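Local atomic coordinates of homoprotocatechuate 2,3-dioxygenase (Brevibacterium fuscum, PDB entry 4Z6M), a protein that catalyses the extradiol cleavage of the homoprotocatechuate ring by molecular oxygen at a mononuclear iron(II) centre. Residues A72-M77 with G123-F128; C99-R104 with L116-P121; N224-C229 with N252-Y257; R240-P245 with P299-W304. The protein carries 1 engineered substitution. All blocks are in the same frame, centred on the assembly; numbering follows the deposited sequence.

Contact 1: A72-M77 with G123-F128; sequences AALKAM and GFPYEF
Met77 and Tyr126 pair across two parallel strands, the first and last of a beta-alpha-beta-beta-beta module of the glyoxalase-type fold. Two backbone bonds close the bridge: Met77 N to Pro125 O (2.9 Å) and Glu127 N to Met77 O (2.8 Å). Packing is tight on the face that carries Met77 and Tyr126. There CG of Met77 takes the crowded position between its own N and carbonyl carbon (chi1 46°) and lies 3.4 Å from Tyr126 CD1. SD of Met77 follows at the edge of that ring, 3.6 Å from Tyr126 CE1. The same sulfur comes obliquely to Phe124, 3.9 Å from its CD2, and so makes Met-aromatic contacts with both rings. Gln158 holds the Tyr126 hydroxyl. Toward Leu74 the fit is looser, its CD2 only grazing Pro125 CG at 4.1 Å. On the partly exposed side Lys75 starts its side chain away from strand 125-128, although Lys75 O meets Pro125 CB at 3.2 Å. Here Lys75 and Ala76 form a classic beta bulge, both facing Glu22. The chemistry divides accordingly: backbone bonds set the pairing of the strands, while a polarisable sulfur lies between two aromatic rings in a buried setting.

Contact 2: C99-R104 with L116-P121; sequences CRTERR and LRVEDP
The beta hairpin of strands 101-104 and 115-119 joins Thr101 to Val118, Glu102 to Arg117 and Arg103 to Leu116, antiparallel throughout. Glu102 and Arg117 are the hydrogen-bonded pair: Glu102 N donates to Arg117 O (2.8 Å) and Arg117 N returns the bond to Glu102 O. Of the two non-hydrogen-bonded pairs beside them, Thr101-Val118 puts Thr101 CG2 against Val118 CG1 at 3.8 Å. Leu116 CD1 reaches diagonally to Thr101 CB, 3.9 Å away. Further along the pairing, Glu119 N bonds Arg100 O, and a water bridges Arg100 N and Glu119 O. Arg100 is extended from CG to NE; its NH1 lies 3.0 Å from Glu119 OE2. This salt bridge has a weak hydrogen bond (N-H...O 125°), with guanidinium and carboxylate planes 74° apart; Arg100 NH2 is also salt-bridged to Asp315, and Glu119 OE2 accepts from the backbone N of Leu314. Cys99 SG rests on Pro121 CD at 3.6 Å. Along its own strand, Arg104 grips Glu102 OE2 side-on through NE and NH2, both 2.8 Å from that oxygen. Helix 84-96 covers the face of Thr101, Leu116 and Val118, while strand 125-129 flanks strand 115-119 on its other edge.

Contact 3: N224-C229 with N252-Y257; sequences NIIQIC and NAFYLY
The Phe254 ring is met at its edge, near its plane, by Ile225 CD1, which lies 3.8 Å from Phe254 CD2. This is helix-on-sheet packing within a beta-alpha-beta-beta-beta module of the glyoxalase-type fold. Ile226 CD1 approaches the CZ end of the same rim in one of two modelled conformers, so its touch is less certain. Tyr255 points away from the helix; Ala253 O lies in plane at its ring edge, and His248 stacks on the ring. Helix 224-229 runs 22° from strand 254-257, with axes 8.9 Å apart, and every touching residue is buried. Ile225 CG2, anti to its backbone N, reaches between Phe254 and Leu256, 3.6 Å from Leu256 CB. Trp296 of a second subunit packs on Ile226 and Cys229, bringing this layer to a subunit interface. Leu256 CG is also anti to its N (chi1 178°). Both Leu256 methyls meet the same sulfur: Cys229 SG lies 3.5 Å from Leu256 CD1 and 3.6 Å from CD2.

Contact 4: R240-P245 with P299-W304; sequences RIERGP and PVVPSW
Arg243 reaches across Val301 and Val300 to the indole of Trp304. Its CB begins on Val301, 3.8 Å from CG2. CG is anti to the backbone N (chi1 174°), the chain stays extended from CG to NE, and CD passes 3.7 Å from Trp304 CD1. NE gives its N-H to a water 2.8 Å away, which in turn donates to Pro299 O. At CZ the guanidinium is covered on one face by Val300 CG2, which lies 4.0 Å above the plane. The tip stands almost upright on the indole, the two planes 83° apart: NH1 sits over the ring, 3.3 Å from Trp304 CE2, and CZ lies 4.5 Å from the centroid of the five-membered ring, 6° off its normal. This is a cation-pi contact made by the guanidinium's edge. NH2 has a weak hydrogen bond with Tyr255 OH. At the other end of the contact, Ser303 OG donates to Glu242 OE2 (2.7 Å) on the anti side of the carboxylate, whose OE1 is salt-bridged to Arg265. Thus the start of helix 302-306 is fastened to a corner of the chain where strand 241-242 gives way to strand 244-247. There Glu242 and Arg243 form a classic beta bulge facing Tyr257 of strand 254-259, and Asn298 of a second subunit bonds Gly244 O.

In the fold
The four contacts form two touching pairs on opposite sides of the chain's centre. Contacts 1 and 2, centres about 10 Å apart, share one sheet, where strands 125-129 and 115-119 are neighbours; Arg117 NE of contact 2 is salt-bridged to Glu127 OE1 of contact 1 at 2.7 Å. Contacts 3 and 4, centres about 12 Å apart, meet in the other sheet, where strands 244-247 and 254-259 are neighbours. The iron(II), bound by His155, His214 and Glu267, lies about 6 Å from the Trp304 side chain, 7 Å from that of Tyr255 and 11 Å from that of Met77. Contacts 3 and 4 therefore border the metal site, and both touch the second subunit.

Contact 1: A72-M77 with G123-F128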
loop_
_atom_site.group_PDB
_atom_site.type_symbol
_atom_site.label_atom_id
_atom_site.label_comp_id
_atom_site.label_asym_id
_atom_site.label_seq_id
_atom_site.Cartn_x
_atom_site.Cartn_y
_atom_site.Cartn_z
ATOM N N ALA A 72 -37.633 -0.164 -3.790
ATOM C CA ALA A 72 -36.307 0.253 -3.335
ATOM C C ALA A 72 -36.166 1.770 -3.301
ATOM O O ALA A 72 -36.547 2.456 -4.258
ATOM C CB ALA A 72 -35.243 -0.330 -4.240
ATOM N N ALA A 73 -35.664 2.291 -2.190
ATOM C CA ALA A 73 -35.676 3.731 -1.915
ATOM C C ALA A 73 -34.880 4.038 -0.662
ATOM O O ALA A 73 -34.686 3.144 0.176
ATOM C CB ALA A 73 -37.099 4.238 -1.752
ATOM N N LEU A 74 -34.437 5.286 -0.514
ATOM C CA LEU A 74 -33.953 5.774 0.776
ATOM C C LEU A 74 -35.143 6.003 1.718
ATOM O O LEU A 74 -36.058 6.746 1.372
ATOM C CB LEU A 74 -33.201 7.087 0.582
ATOM C CG LEU A 74 -32.784 7.786 1.894
ATOM C CD1 LEU A 74 -31.648 7.039 2.593
ATOM C CD2 LEU A 74 -32.414 9.232 1.668
ATOM N N LYS A 75 -35.132 5.351 2.884
ATOM C CA LYS A 75 -36.138 5.605 3.920
ATOM C C LYS A 75 -35.725 6.703 4.890
ATOM O O LYS A 75 -36.561 7.509 5.308
ATOM C CB LYS A 75 -36.482 4.301 4.670
ATOM C CG LYS A 75 -37.619 4.422 5.655
ATOM C CD LYS A 75 -38.215 3.081 6.017
ATOM C CE LYS A 75 -39.308 3.291 7.061
ATOM N NZ LYS A 75 -40.284 2.178 7.069
ATOM N N ALA A 76 -34.424 6.769 5.221
ATOM C CA ALA A 76 -33.937 7.825 6.110
ATOM C C ALA A 76 -32.440 7.949 5.997
ATOM O O ALA A 76 -31.727 6.941 5.906
ATOM C CB ALA A 76 -34.288 7.535 7.551
ATOM N N MET A 77 -31.980 9.195 6.003
ATOM C CA MET A 77 -30.565 9.499 6.175
ATOM C C MET A 77 -30.399 10.180 7.509
ATOM O O MET A 77 -31.046 11.186 7.783
ATOM C CB MET A 77 -30.032 10.336 4.993
ATOM C CG MET A 77 -30.875 11.487 4.567
ATOM S SD MET A 77 -30.502 12.133 2.910
ATOM C CE MET A 77 -28.846 12.051 2.863
ATOM N N GLY A 123 -37.184 17.777 0.415
ATOM C CA GLY A 123 -37.935 16.534 0.223
ATOM C C GLY A 123 -37.268 15.282 0.758
ATOM O O GLY A 123 -37.725 14.174 0.470
ATOM N N PHE A 124 -36.184 15.443 1.523
ATOM C CA PHE A 124 -35.410 14.299 1.981
ATOM C C PHE A 124 -35.818 13.896 3.388
ATOM O O PHE A 124 -36.092 14.742 4.233
ATOM C CB PHE A 124 -33.908 14.585 1.937
ATOM C CG PHE A 124 -33.351 14.584 0.564
ATOM C CD1 PHE A 124 -33.383 15.739 -0.192
ATOM C CD2 PHE A 124 -32.813 13.439 0.008
ATOM C CE1 PHE A 124 -32.883 15.746 -1.479
ATOM C CE2 PHE A 124 -32.322 13.439 -1.279
ATOM C CZ PHE A 124 -32.342 14.606 -2.017
ATOM N N PRO A 125 -35.814 12.579 3.652
ATOM C CA PRO A 125 -36.147 12.054 4.971
ATOM C C PRO A 125 -34.887 12.071 5.831
ATOM O O PRO A 125 -34.087 11.125 5.796
ATOM C CB PRO A 125 -36.635 10.639 4.671
ATOM C CG PRO A 125 -35.914 10.246 3.437
ATOM C CD PRO A 125 -35.704 11.512 2.640
ATOM N N TYR A 126 -34.723 13.130 6.599
ATOM C CA TYR A 126 -33.614 13.240 7.546
ATOM C C TYR A 126 -34.024 12.682 8.901
ATOM O O TYR A 126 -35.159 12.888 9.335
ATOM C CB TYR A 126 -33.192 14.695 7.716
ATOM C CG TYR A 126 -32.220 15.282 6.705
ATOM C CD1 TYR A 126 -31.874 14.641 5.516
ATOM C CD2 TYR A 126 -31.593 16.476 6.999
ATOM C CE1 TYR A 126 -30.919 15.197 4.655
ATOM C CE2 TYR A 126 -30.652 17.038 6.143
ATOM C CZ TYR A 126 -30.324 16.400 4.968
ATOM O OH TYR A 126 -29.361 16.940 4.149
ATOM N N GLU A 127 -33.088 12.005 9.587
ATOM C CA GLU A 127 -33.261 11.676 11.000
ATOM C C GLU A 127 -32.175 12.362 11.834
ATOM O O GLU A 127 -31.027 12.434 11.411
ATOM C CB GLU A 127 -33.199 10.164 11.254
ATOM C CG GLU A 127 -33.428 9.803 12.726
ATOM C CD GLU A 127 -33.415 8.308 12.993
ATOM O OE1 GLU A 127 -34.468 7.636 12.758
ATOM O OE2 GLU A 127 -32.351 7.807 13.425
ATOM N N PHE A 128 -32.557 12.828 13.013
ATOM C CA PHE A 128 -31.642 13.317 14.029
ATOM C C PHE A 128 -31.864 12.518 15.297
ATOM O O PHE A 128 -33.005 12.333 15.750
ATOM C CB PHE A 128 -31.895 14.789 14.292
ATOM C CG PHE A 128 -31.728 15.636 13.070
ATOM C CD1 PHE A 128 -30.471 16.089 12.708
ATOM C CD2 PHE A 128 -32.802 15.881 12.224
ATOM C CE1 PHE A 128 -30.289 16.819 11.549
ATOM C CE2 PHE A 128 -32.630 16.617 11.065
ATOM C CZ PHE A 128 -31.374 17.090 10.732
#

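Contact 2: C99-R104 with L116-P121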
loop_
_atom_site.group_PDB
_atom_site.type_symbol
_atom_site.label_atom_id
_atom_site.label_comp_id
_atom_site.label_asym_id
_atom_site.label_seq_id
_atom_site.Cartn_x
_atom_site.Cartn_y
_atom_site.Cartn_z
ATOM N N CYS A 99 -41.932 22.116 8.208
ATOM C CA CYS A 99 -41.739 20.781 7.688
ATOM C C CYS A 99 -42.481 19.796 8.557
ATOM O O CYS A 99 -42.627 19.982 9.781
ATOM C CB CYS A 99 -40.263 20.417 7.684
ATOM S SG CYS A 99 -39.279 21.363 6.512
ATOM N N ARG A 100 -42.936 18.732 7.927
ATOM C CA ARG A 100 -43.456 17.611 8.676
ATOM C C ARG A 100 -42.376 16.937 9.518
ATOM O O ARG A 100 -41.292 16.697 9.017
ATOM C CB ARG A 100 -44.053 16.605 7.741
ATOM C CG ARG A 100 -44.672 15.457 8.493
ATOM C CD ARG A 100 -45.233 14.501 7.489
ATOM N NE ARG A 100 -45.894 13.365 8.112
ATOM C CZ ARG A 100 -46.320 12.321 7.419
ATOM N NH1 ARG A 100 -46.137 12.279 6.097
ATOM N NH2 ARG A 100 -46.927 11.324 8.046
ATOM N N THR A 101 -42.729 16.647 10.777
ATOM C CA THR A 101 -41.842 16.010 11.714
ATOM C C THR A 101 -42.559 14.839 12.365
ATOM O O THR A 101 -43.783 14.833 12.509
ATOM C CB THR A 101 -41.342 16.991 12.786
ATOM O OG1 THR A 101 -42.427 17.444 13.600
ATOM C CG2 THR A 101 -40.684 18.203 12.142
ATOM N N GLU A 102 -41.768 13.854 12.781
ATOM C CA GLU A 102 -42.273 12.744 13.563
ATOM C C GLU A 102 -41.211 12.360 14.590
ATOM O O GLU A 102 -40.062 12.116 14.224
ATOM C CB GLU A 102 -42.595 11.538 12.673
ATOM C CG GLU A 102 -43.158 10.385 13.489
ATOM C CD GLU A 102 -43.634 9.197 12.675
ATOM O OE1 GLU A 102 -43.597 9.268 11.417
ATOM O OE2 GLU A 102 -44.037 8.188 13.320
ATOM N N ARG A 103 -41.623 12.323 15.856
ATOM C CA ARG A 103 -40.705 12.077 16.972
ATOM C C ARG A 103 -41.075 10.747 17.637
ATOM O O ARG A 103 -42.242 10.543 18.012
ATOM C CB ARG A 103 -40.853 13.218 17.983
ATOM C CG ARG A 103 -40.019 13.094 19.242
ATOM C CD ARG A 103 -38.649 13.648 19.001
ATOM N NE ARG A 103 -37.816 13.762 20.196
ATOM C CZ ARG A 103 -37.561 14.872 20.889
ATOM N NH1 ARG A 103 -38.114 16.038 20.584
ATOM N NH2 ARG A 103 -36.728 14.814 21.917
ATOM N N ARG A 104 -40.084 9.858 17.817
ATOM C CA ARG A 104 -40.325 8.617 18.561
ATOM C C ARG A 104 -39.282 8.429 19.639
ATOM O O ARG A 104 -38.085 8.292 19.347
ATOM C CB ARG A 104 -40.295 7.443 17.600
ATOM C CG ARG A 104 -41.445 7.490 16.611
ATOM C CD ARG A 104 -41.625 6.173 15.924
ATOM N NE ARG A 104 -42.526 6.271 14.788
ATOM C CZ ARG A 104 -42.742 5.280 13.917
ATOM N NH1 ARG A 104 -42.152 4.092 14.080
ATOM N NH2 ARG A 104 -43.550 5.475 12.882
ATOM N N LEU A 116 -35.888 11.991 15.839
ATOM C CA LEU A 116 -36.781 12.829 15.038
ATOM C C LEU A 116 -36.534 12.535 13.571
ATOM O O LEU A 116 -35.398 12.679 13.102
ATOM C CB LEU A 116 -36.484 14.294 15.313
ATOM C CG LEU A 116 -37.322 15.282 14.497
ATOM C CD1 LEU A 116 -38.705 15.388 15.119
ATOM C CD2 LEU A 116 -36.632 16.620 14.412
ATOM N N ARG A 117 -37.588 12.187 12.842
ATOM C CA ARG A 117 -37.525 12.182 11.394
ATOM C C ARG A 117 -38.323 13.332 10.840
ATOM O O ARG A 117 -39.353 13.732 11.418
ATOM C CB ARG A 117 -37.999 10.851 10.825
ATOM C CG ARG A 117 -36.972 9.757 11.074
ATOM C CD ARG A 117 -37.285 8.446 10.386
ATOM N NE ARG A 117 -36.237 7.481 10.698
ATOM C CZ ARG A 117 -36.095 6.288 10.124
ATOM N NH1 ARG A 117 -36.953 5.860 9.208
ATOM N NH2 ARG A 117 -35.071 5.508 10.475
ATOM N N VAL A 118 -37.822 13.876 9.730
ATOM C CA VAL A 118 -38.431 15.042 9.105
ATOM C C VAL A 118 -38.465 14.850 7.606
ATOM O O VAL A 118 -37.601 14.181 7.050
ATOM C CB VAL A 118 -37.712 16.343 9.470
ATOM C CG1 VAL A 118 -37.566 16.481 10.966
ATOM C CG2 VAL A 118 -36.352 16.430 8.824
ATOM N N GLU A 119 -39.488 15.409 6.960
ATOM C CA GLU A 119 -39.456 15.652 5.522
ATOM C C GLU A 119 -38.895 17.044 5.302
ATOM O O GLU A 119 -39.577 18.045 5.544
ATOM C CB GLU A 119 -40.863 15.547 4.917
ATOM C CG GLU A 119 -41.420 14.149 4.954
ATOM C CD GLU A 119 -42.895 14.050 4.564
ATOM O OE1 GLU A 119 -43.447 15.023 3.986
ATOM O OE2 GLU A 119 -43.497 12.981 4.851
ATOM N N ASP A 120 -37.629 17.114 4.897
ATOM C CA ASP A 120 -36.918 18.388 4.960
ATOM C C ASP A 120 -37.321 19.262 3.766
ATOM O O ASP A 120 -38.092 18.814 2.889
ATOM C CB ASP A 120 -35.409 18.183 5.131
ATOM C CG ASP A 120 -34.627 18.113 3.830
ATOM O OD1 ASP A 120 -35.157 17.872 2.719
ATOM O OD2 ASP A 120 -33.390 18.284 3.961
ATOM N N PRO A 121 -36.862 20.522 3.741
ATOM C CA PRO A 121 -37.304 21.440 2.669
ATOM C C PRO A 121 -36.963 21.017 1.231
ATOM O O PRO A 121 -37.552 21.542 0.266
ATOM C CB PRO A 121 -36.589 22.738 3.017
ATOM C CG PRO A 121 -36.353 22.671 4.478
ATOM C CD PRO A 121 -36.083 21.233 4.768
HETATM O O HOH W 1 -42.275 18.771 5.054
#

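Contact 3: N224-C229 with N252-Y257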
loop_
_atom_site.group_PDB
_atom_site.type_symbol
_atom_site.label_atom_id
_atom_site.label_comp_id
_atom_site.label_asym_id
_atom_site.label_seq_id
_atom_site.Cartn_x
_atom_site.Cartn_y
_atom_site.Cartn_z
ATOM N N ASN A 224 -7.192 -1.152 -0.664
ATOM C CA ASN A 224 -8.438 -1.784 -0.220
ATOM C C ASN A 224 -9.539 -1.562 -1.250
ATOM O O ASN A 224 -10.369 -2.439 -1.489
ATOM C CB ASN A 224 -8.847 -1.260 1.143
ATOM C CG ASN A 224 -7.808 -1.518 2.199
ATOM O OD1 ASN A 224 -7.133 -0.605 2.659
ATOM N ND2 ASN A 224 -7.685 -2.768 2.598
ATOM N N ILE A 225 -9.541 -0.380 -1.873
ATOM C CA ILE A 225 -10.514 -0.063 -2.942
ATOM C C ILE A 225 -10.205 -0.879 -4.194
ATOM O O ILE A 225 -11.117 -1.434 -4.821
ATOM C CB ILE A 225 -10.548 1.445 -3.202
ATOM C CG1 ILE A 225 -11.143 2.153 -1.965
ATOM C CG2 ILE A 225 -11.335 1.763 -4.474
ATOM C CD1 ILE A 225 -11.128 3.654 -2.008
ATOM N N ILE A 226 -8.927 -0.977 -4.552
ATOM C CA ILE A 226 -8.525 -1.836 -5.659
ATOM C C ILE A 226 -9.003 -3.288 -5.451
ATOM O O ILE A 226 -9.505 -3.932 -6.380
ATOM C CB ILE A 226 -6.995 -1.808 -5.867
ATOM C CG1 ILE A 226 -6.513 -0.376 -6.138
ATOM C CG2 ILE A 226 -6.597 -2.727 -7.008
ATOM C CD1 ILE A 226 -7.304 0.345 -7.205
ATOM N N GLN A 227 -8.878 -3.799 -4.230
ATOM C CA GLN A 227 -9.331 -5.158 -3.943
ATOM C C GLN A 227 -10.821 -5.344 -4.188
ATOM O O GLN A 227 -11.248 -6.424 -4.605
ATOM C CB GLN A 227 -8.966 -5.579 -2.531
ATOM C CG GLN A 227 -9.730 -6.758 -1.978
ATOM C CD GLN A 227 -9.534 -8.084 -2.716
ATOM O OE1 GLN A 227 -8.606 -8.280 -3.502
ATOM N NE2 GLN A 227 -10.374 -9.039 -2.372
ATOM N N ILE A 228 -11.625 -4.341 -3.868
ATOM C CA ILE A 228 -13.065 -4.479 -4.097
ATOM C C ILE A 228 -13.294 -4.706 -5.592
ATOM O O ILE A 228 -14.098 -5.563 -5.989
ATOM C CB ILE A 228 -13.844 -3.266 -3.565
ATOM C CG1 ILE A 228 -13.713 -3.184 -2.049
ATOM C CG2 ILE A 228 -15.307 -3.325 -3.975
ATOM C CD1 ILE A 228 -14.183 -1.896 -1.417
ATOM N N CYS A 229 -12.630 -3.918 -6.428
ATOM C CA CYS A 229 -12.704 -4.122 -7.868
ATOM C C CYS A 229 -12.266 -5.512 -8.285
ATOM O O CYS A 229 -12.960 -6.203 -9.042
ATOM C CB CYS A 229 -11.837 -3.079 -8.592
ATOM S SG CYS A 229 -12.309 -1.377 -8.334
ATOM N N ASN A 252 -10.101 15.376 -3.291
ATOM C CA ASN A 252 -8.795 14.702 -3.375
ATOM C C ASN A 252 -8.814 13.230 -2.929
ATOM O O ASN A 252 -7.765 12.664 -2.745
ATOM C CB ASN A 252 -7.738 15.442 -2.567
ATOM C CG ASN A 252 -6.325 15.026 -2.878
ATOM O OD1 ASN A 252 -5.959 14.817 -4.047
ATOM N ND2 ASN A 252 -5.493 14.957 -1.843
ATOM N N ALA A 253 -9.994 12.630 -2.765
ATOM C CA ALA A 253 -10.074 11.268 -2.271
ATOM C C ALA A 253 -9.944 10.249 -3.389
ATOM O O ALA A 253 -10.323 10.488 -4.541
ATOM C CB ALA A 253 -11.394 11.056 -1.561
ATOM N N PHE A 254 -9.407 9.092 -3.046
ATOM C CA PHE A 254 -9.403 7.948 -3.956
ATOM C C PHE A 254 -10.813 7.310 -3.840
ATOM O O PHE A 254 -11.369 7.268 -2.743
ATOM C CB PHE A 254 -8.284 6.987 -3.547
ATOM C CG PHE A 254 -7.925 5.958 -4.578
ATOM C CD1 PHE A 254 -7.026 6.249 -5.563
ATOM C CD2 PHE A 254 -8.462 4.687 -4.536
ATOM C CE1 PHE A 254 -6.687 5.300 -6.502
ATOM C CE2 PHE A 254 -8.141 3.749 -5.484
ATOM C CZ PHE A 254 -7.244 4.063 -6.466
ATOM N N TYR A 255 -11.386 6.849 -4.948
ATOM C CA TYR A 255 -12.804 6.507 -4.970
ATOM C C TYR A 255 -13.141 5.362 -5.904
ATOM O O TYR A 255 -12.375 5.011 -6.821
ATOM C CB TYR A 255 -13.625 7.739 -5.386
ATOM C CG TYR A 255 -13.549 8.069 -6.861
ATOM C CD1 TYR A 255 -14.384 7.463 -7.768
ATOM C CD2 TYR A 255 -12.625 8.992 -7.362
ATOM C CE1 TYR A 255 -14.325 7.737 -9.122
ATOM C CE2 TYR A 255 -12.560 9.280 -8.715
ATOM C CZ TYR A 255 -13.400 8.644 -9.601
ATOM O OH TYR A 255 -13.368 8.952 -10.946
ATOM N N LEU A 256 -14.359 4.852 -5.693
ATOM C CA LEU A 256 -14.963 3.824 -6.522
ATOM C C LEU A 256 -16.470 3.928 -6.357
ATOM O O LEU A 256 -16.924 4.156 -5.241
ATOM C CB LEU A 256 -14.515 2.431 -6.064
ATOM C CG LEU A 256 -15.100 1.227 -6.818
ATOM C CD1 LEU A 256 -14.654 1.205 -8.269
ATOM C CD2 LEU A 256 -14.776 -0.047 -6.082
ATOM N N TYR A 257 -17.245 3.768 -7.434
ATOM C CA TYR A 257 -18.702 3.658 -7.308
ATOM C C TYR A 257 -19.185 2.298 -7.806
ATOM O O TYR A 257 -18.847 1.884 -8.914
ATOM C CB TYR A 257 -19.427 4.758 -8.095
ATOM C CG TYR A 257 -19.062 6.153 -7.646
ATOM C CD1 TYR A 257 -19.708 6.788 -6.585
ATOM C CD2 TYR A 257 -18.019 6.838 -8.278
ATOM C CE1 TYR A 257 -19.360 8.068 -6.196
ATOM C CE2 TYR A 257 -17.668 8.093 -7.886
ATOM C CZ TYR A 257 -18.335 8.706 -6.849
ATOM O OH TYR A 257 -17.943 9.955 -6.499
#

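Contact 4: R240-P245 with P299-W304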
loop_
_atom_site.group_PDB
_atom_site.type_symbol
_atom_site.label_atom_id
_atom_site.label_comp_id
_atom_site.label_asym_id
_atom_site.label_seq_id
_atom_site.Cartn_x
_atom_site.Cartn_y
_atom_site.Cartn_z
ATOM N N ARG A 240 -21.348 -4.411 -12.167
ATOM C CA ARG A 240 -21.861 -3.630 -11.053
ATOM C C ARG A 240 -20.821 -2.640 -10.519
ATOM O O ARG A 240 -21.086 -1.918 -9.588
ATOM C CB ARG A 240 -22.319 -4.575 -9.928
ATOM C CG ARG A 240 -23.259 -5.699 -10.360
ATOM C CD ARG A 240 -24.467 -5.185 -11.129
ATOM N NE ARG A 240 -25.371 -4.460 -10.263
ATOM C CZ ARG A 240 -26.421 -3.765 -10.691
ATOM N NH1 ARG A 240 -26.614 -3.583 -11.991
ATOM N NH2 ARG A 240 -27.229 -3.183 -9.823
ATOM N N ILE A 241 -19.662 -2.584 -11.158
ATOM C CA ILE A 241 -18.729 -1.466 -10.969
ATOM C C ILE A 241 -19.158 -0.374 -11.933
ATOM O O ILE A 241 -19.075 -0.545 -13.147
ATOM C CB ILE A 241 -17.284 -1.873 -11.270
ATOM C CG1 ILE A 241 -16.814 -3.002 -10.350
ATOM C CG2 ILE A 241 -16.353 -0.668 -11.185
ATOM C CD1 ILE A 241 -15.484 -3.591 -10.727
ATOM N N GLU A 242 -19.675 0.722 -11.393
ATOM C CA GLU A 242 -20.254 1.756 -12.251
ATOM C C GLU A 242 -19.166 2.674 -12.805
ATOM O O GLU A 242 -19.203 3.031 -13.981
ATOM C CB GLU A 242 -21.282 2.585 -11.467
ATOM C CG GLU A 242 -22.057 3.546 -12.355
ATOM C CD GLU A 242 -22.776 4.647 -11.616
ATOM O OE1 GLU A 242 -22.340 5.023 -10.530
ATOM O OE2 GLU A 242 -23.804 5.126 -12.156
ATOM N N ARG A 243 -18.244 3.101 -11.945
ATOM C CA ARG A 243 -17.310 4.170 -12.295
ATOM C C ARG A 243 -16.127 4.092 -11.360
ATOM O O ARG A 243 -16.295 4.022 -10.139
ATOM C CB ARG A 243 -17.988 5.525 -12.136
ATOM C CG ARG A 243 -17.079 6.726 -12.325
ATOM C CD ARG A 243 -17.779 8.058 -12.127
ATOM N NE ARG A 243 -16.737 9.056 -11.956
ATOM C CZ ARG A 243 -16.788 10.111 -11.151
ATOM N NH1 ARG A 243 -17.924 10.474 -10.580
ATOM N NH2 ARG A 243 -15.698 10.829 -10.979
ATOM N N GLY A 244 -14.937 4.164 -11.932
ATOM C CA GLY A 244 -13.707 4.178 -11.150
ATOM C C GLY A 244 -12.923 2.886 -11.342
ATOM O O GLY A 244 -13.180 2.110 -12.272
ATOM N N PRO A 245 -11.932 2.657 -10.485
ATOM C CA PRO A 245 -11.506 3.534 -9.406
ATOM C C PRO A 245 -10.788 4.785 -9.938
ATOM O O PRO A 245 -10.327 4.804 -11.069
ATOM C CB PRO A 245 -10.556 2.656 -8.605
ATOM C CG PRO A 245 -9.959 1.764 -9.625
ATOM C CD PRO A 245 -11.047 1.508 -10.632
ATOM N N PRO A 299 -13.215 9.712 -18.048
ATOM C CA PRO A 299 -14.559 10.247 -18.274
ATOM C C PRO A 299 -15.549 9.833 -17.190
ATOM O O PRO A 299 -15.461 8.730 -16.661
ATOM C CB PRO A 299 -14.947 9.648 -19.633
ATOM C CG PRO A 299 -14.196 8.358 -19.685
ATOM C CD PRO A 299 -12.849 8.697 -19.069
ATOM N N VAL A 300 -16.487 10.707 -16.861
ATOM C CA VAL A 300 -17.564 10.378 -15.930
ATOM C C VAL A 300 -18.631 9.635 -16.697
ATOM O O VAL A 300 -19.164 10.129 -17.682
ATOM C CB VAL A 300 -18.120 11.645 -15.260
ATOM C CG1 VAL A 300 -19.244 11.309 -14.293
ATOM C CG2 VAL A 300 -17.006 12.367 -14.523
ATOM N N VAL A 301 -18.924 8.421 -16.235
ATOM C CA VAL A 301 -19.896 7.583 -16.889
ATOM C C VAL A 301 -21.283 8.253 -16.851
ATOM O O VAL A 301 -21.666 8.862 -15.859
ATOM C CB VAL A 301 -19.930 6.171 -16.242
ATOM C CG1 VAL A 301 -18.537 5.554 -16.179
ATOM C CG2 VAL A 301 -20.568 6.215 -14.885
ATOM N N PRO A 302 -22.036 8.181 -17.944
ATOM C CA PRO A 302 -23.285 8.966 -18.028
ATOM C C PRO A 302 -24.319 8.595 -16.960
ATOM O O PRO A 302 -25.038 9.465 -16.462
ATOM C CB PRO A 302 -23.792 8.691 -19.449
ATOM C CG PRO A 302 -22.931 7.614 -19.999
ATOM C CD PRO A 302 -21.667 7.557 -19.220
ATOM N N SER A 303 -24.375 7.311 -16.587
ATOM C CA SER A 303 -25.291 6.897 -15.525
ATOM C C SER A 303 -25.048 7.613 -14.205
ATOM O O SER A 303 -25.969 7.735 -13.394
ATOM C CB SER A 303 -25.251 5.387 -15.304
ATOM O OG SER A 303 -23.976 4.952 -14.866
ATOM N N TRP A 304 -23.809 8.039 -13.966
ATOM C CA TRP A 304 -23.490 8.784 -12.761
ATOM C C TRP A 304 -24.306 10.068 -12.680
ATOM O O TRP A 304 -24.707 10.491 -11.599
ATOM C CB TRP A 304 -21.965 9.065 -12.691
ATOM C CG TRP A 304 -21.467 9.298 -11.300
ATOM C CD1 TRP A 304 -21.038 8.353 -10.423
ATOM C CD2 TRP A 304 -21.418 10.542 -10.592
ATOM N NE1 TRP A 304 -20.699 8.925 -9.228
ATOM C CE2 TRP A 304 -20.922 10.266 -9.297
ATOM C CE3 TRP A 304 -21.750 11.864 -10.920
ATOM C CZ2 TRP A 304 -20.771 11.250 -8.339
ATOM C CZ3 TRP A 304 -21.609 12.833 -9.971
ATOM C CH2 TRP A 304 -21.117 12.532 -8.697
HETATM O O HOH W 2 -14.608 8.731 -13.820
#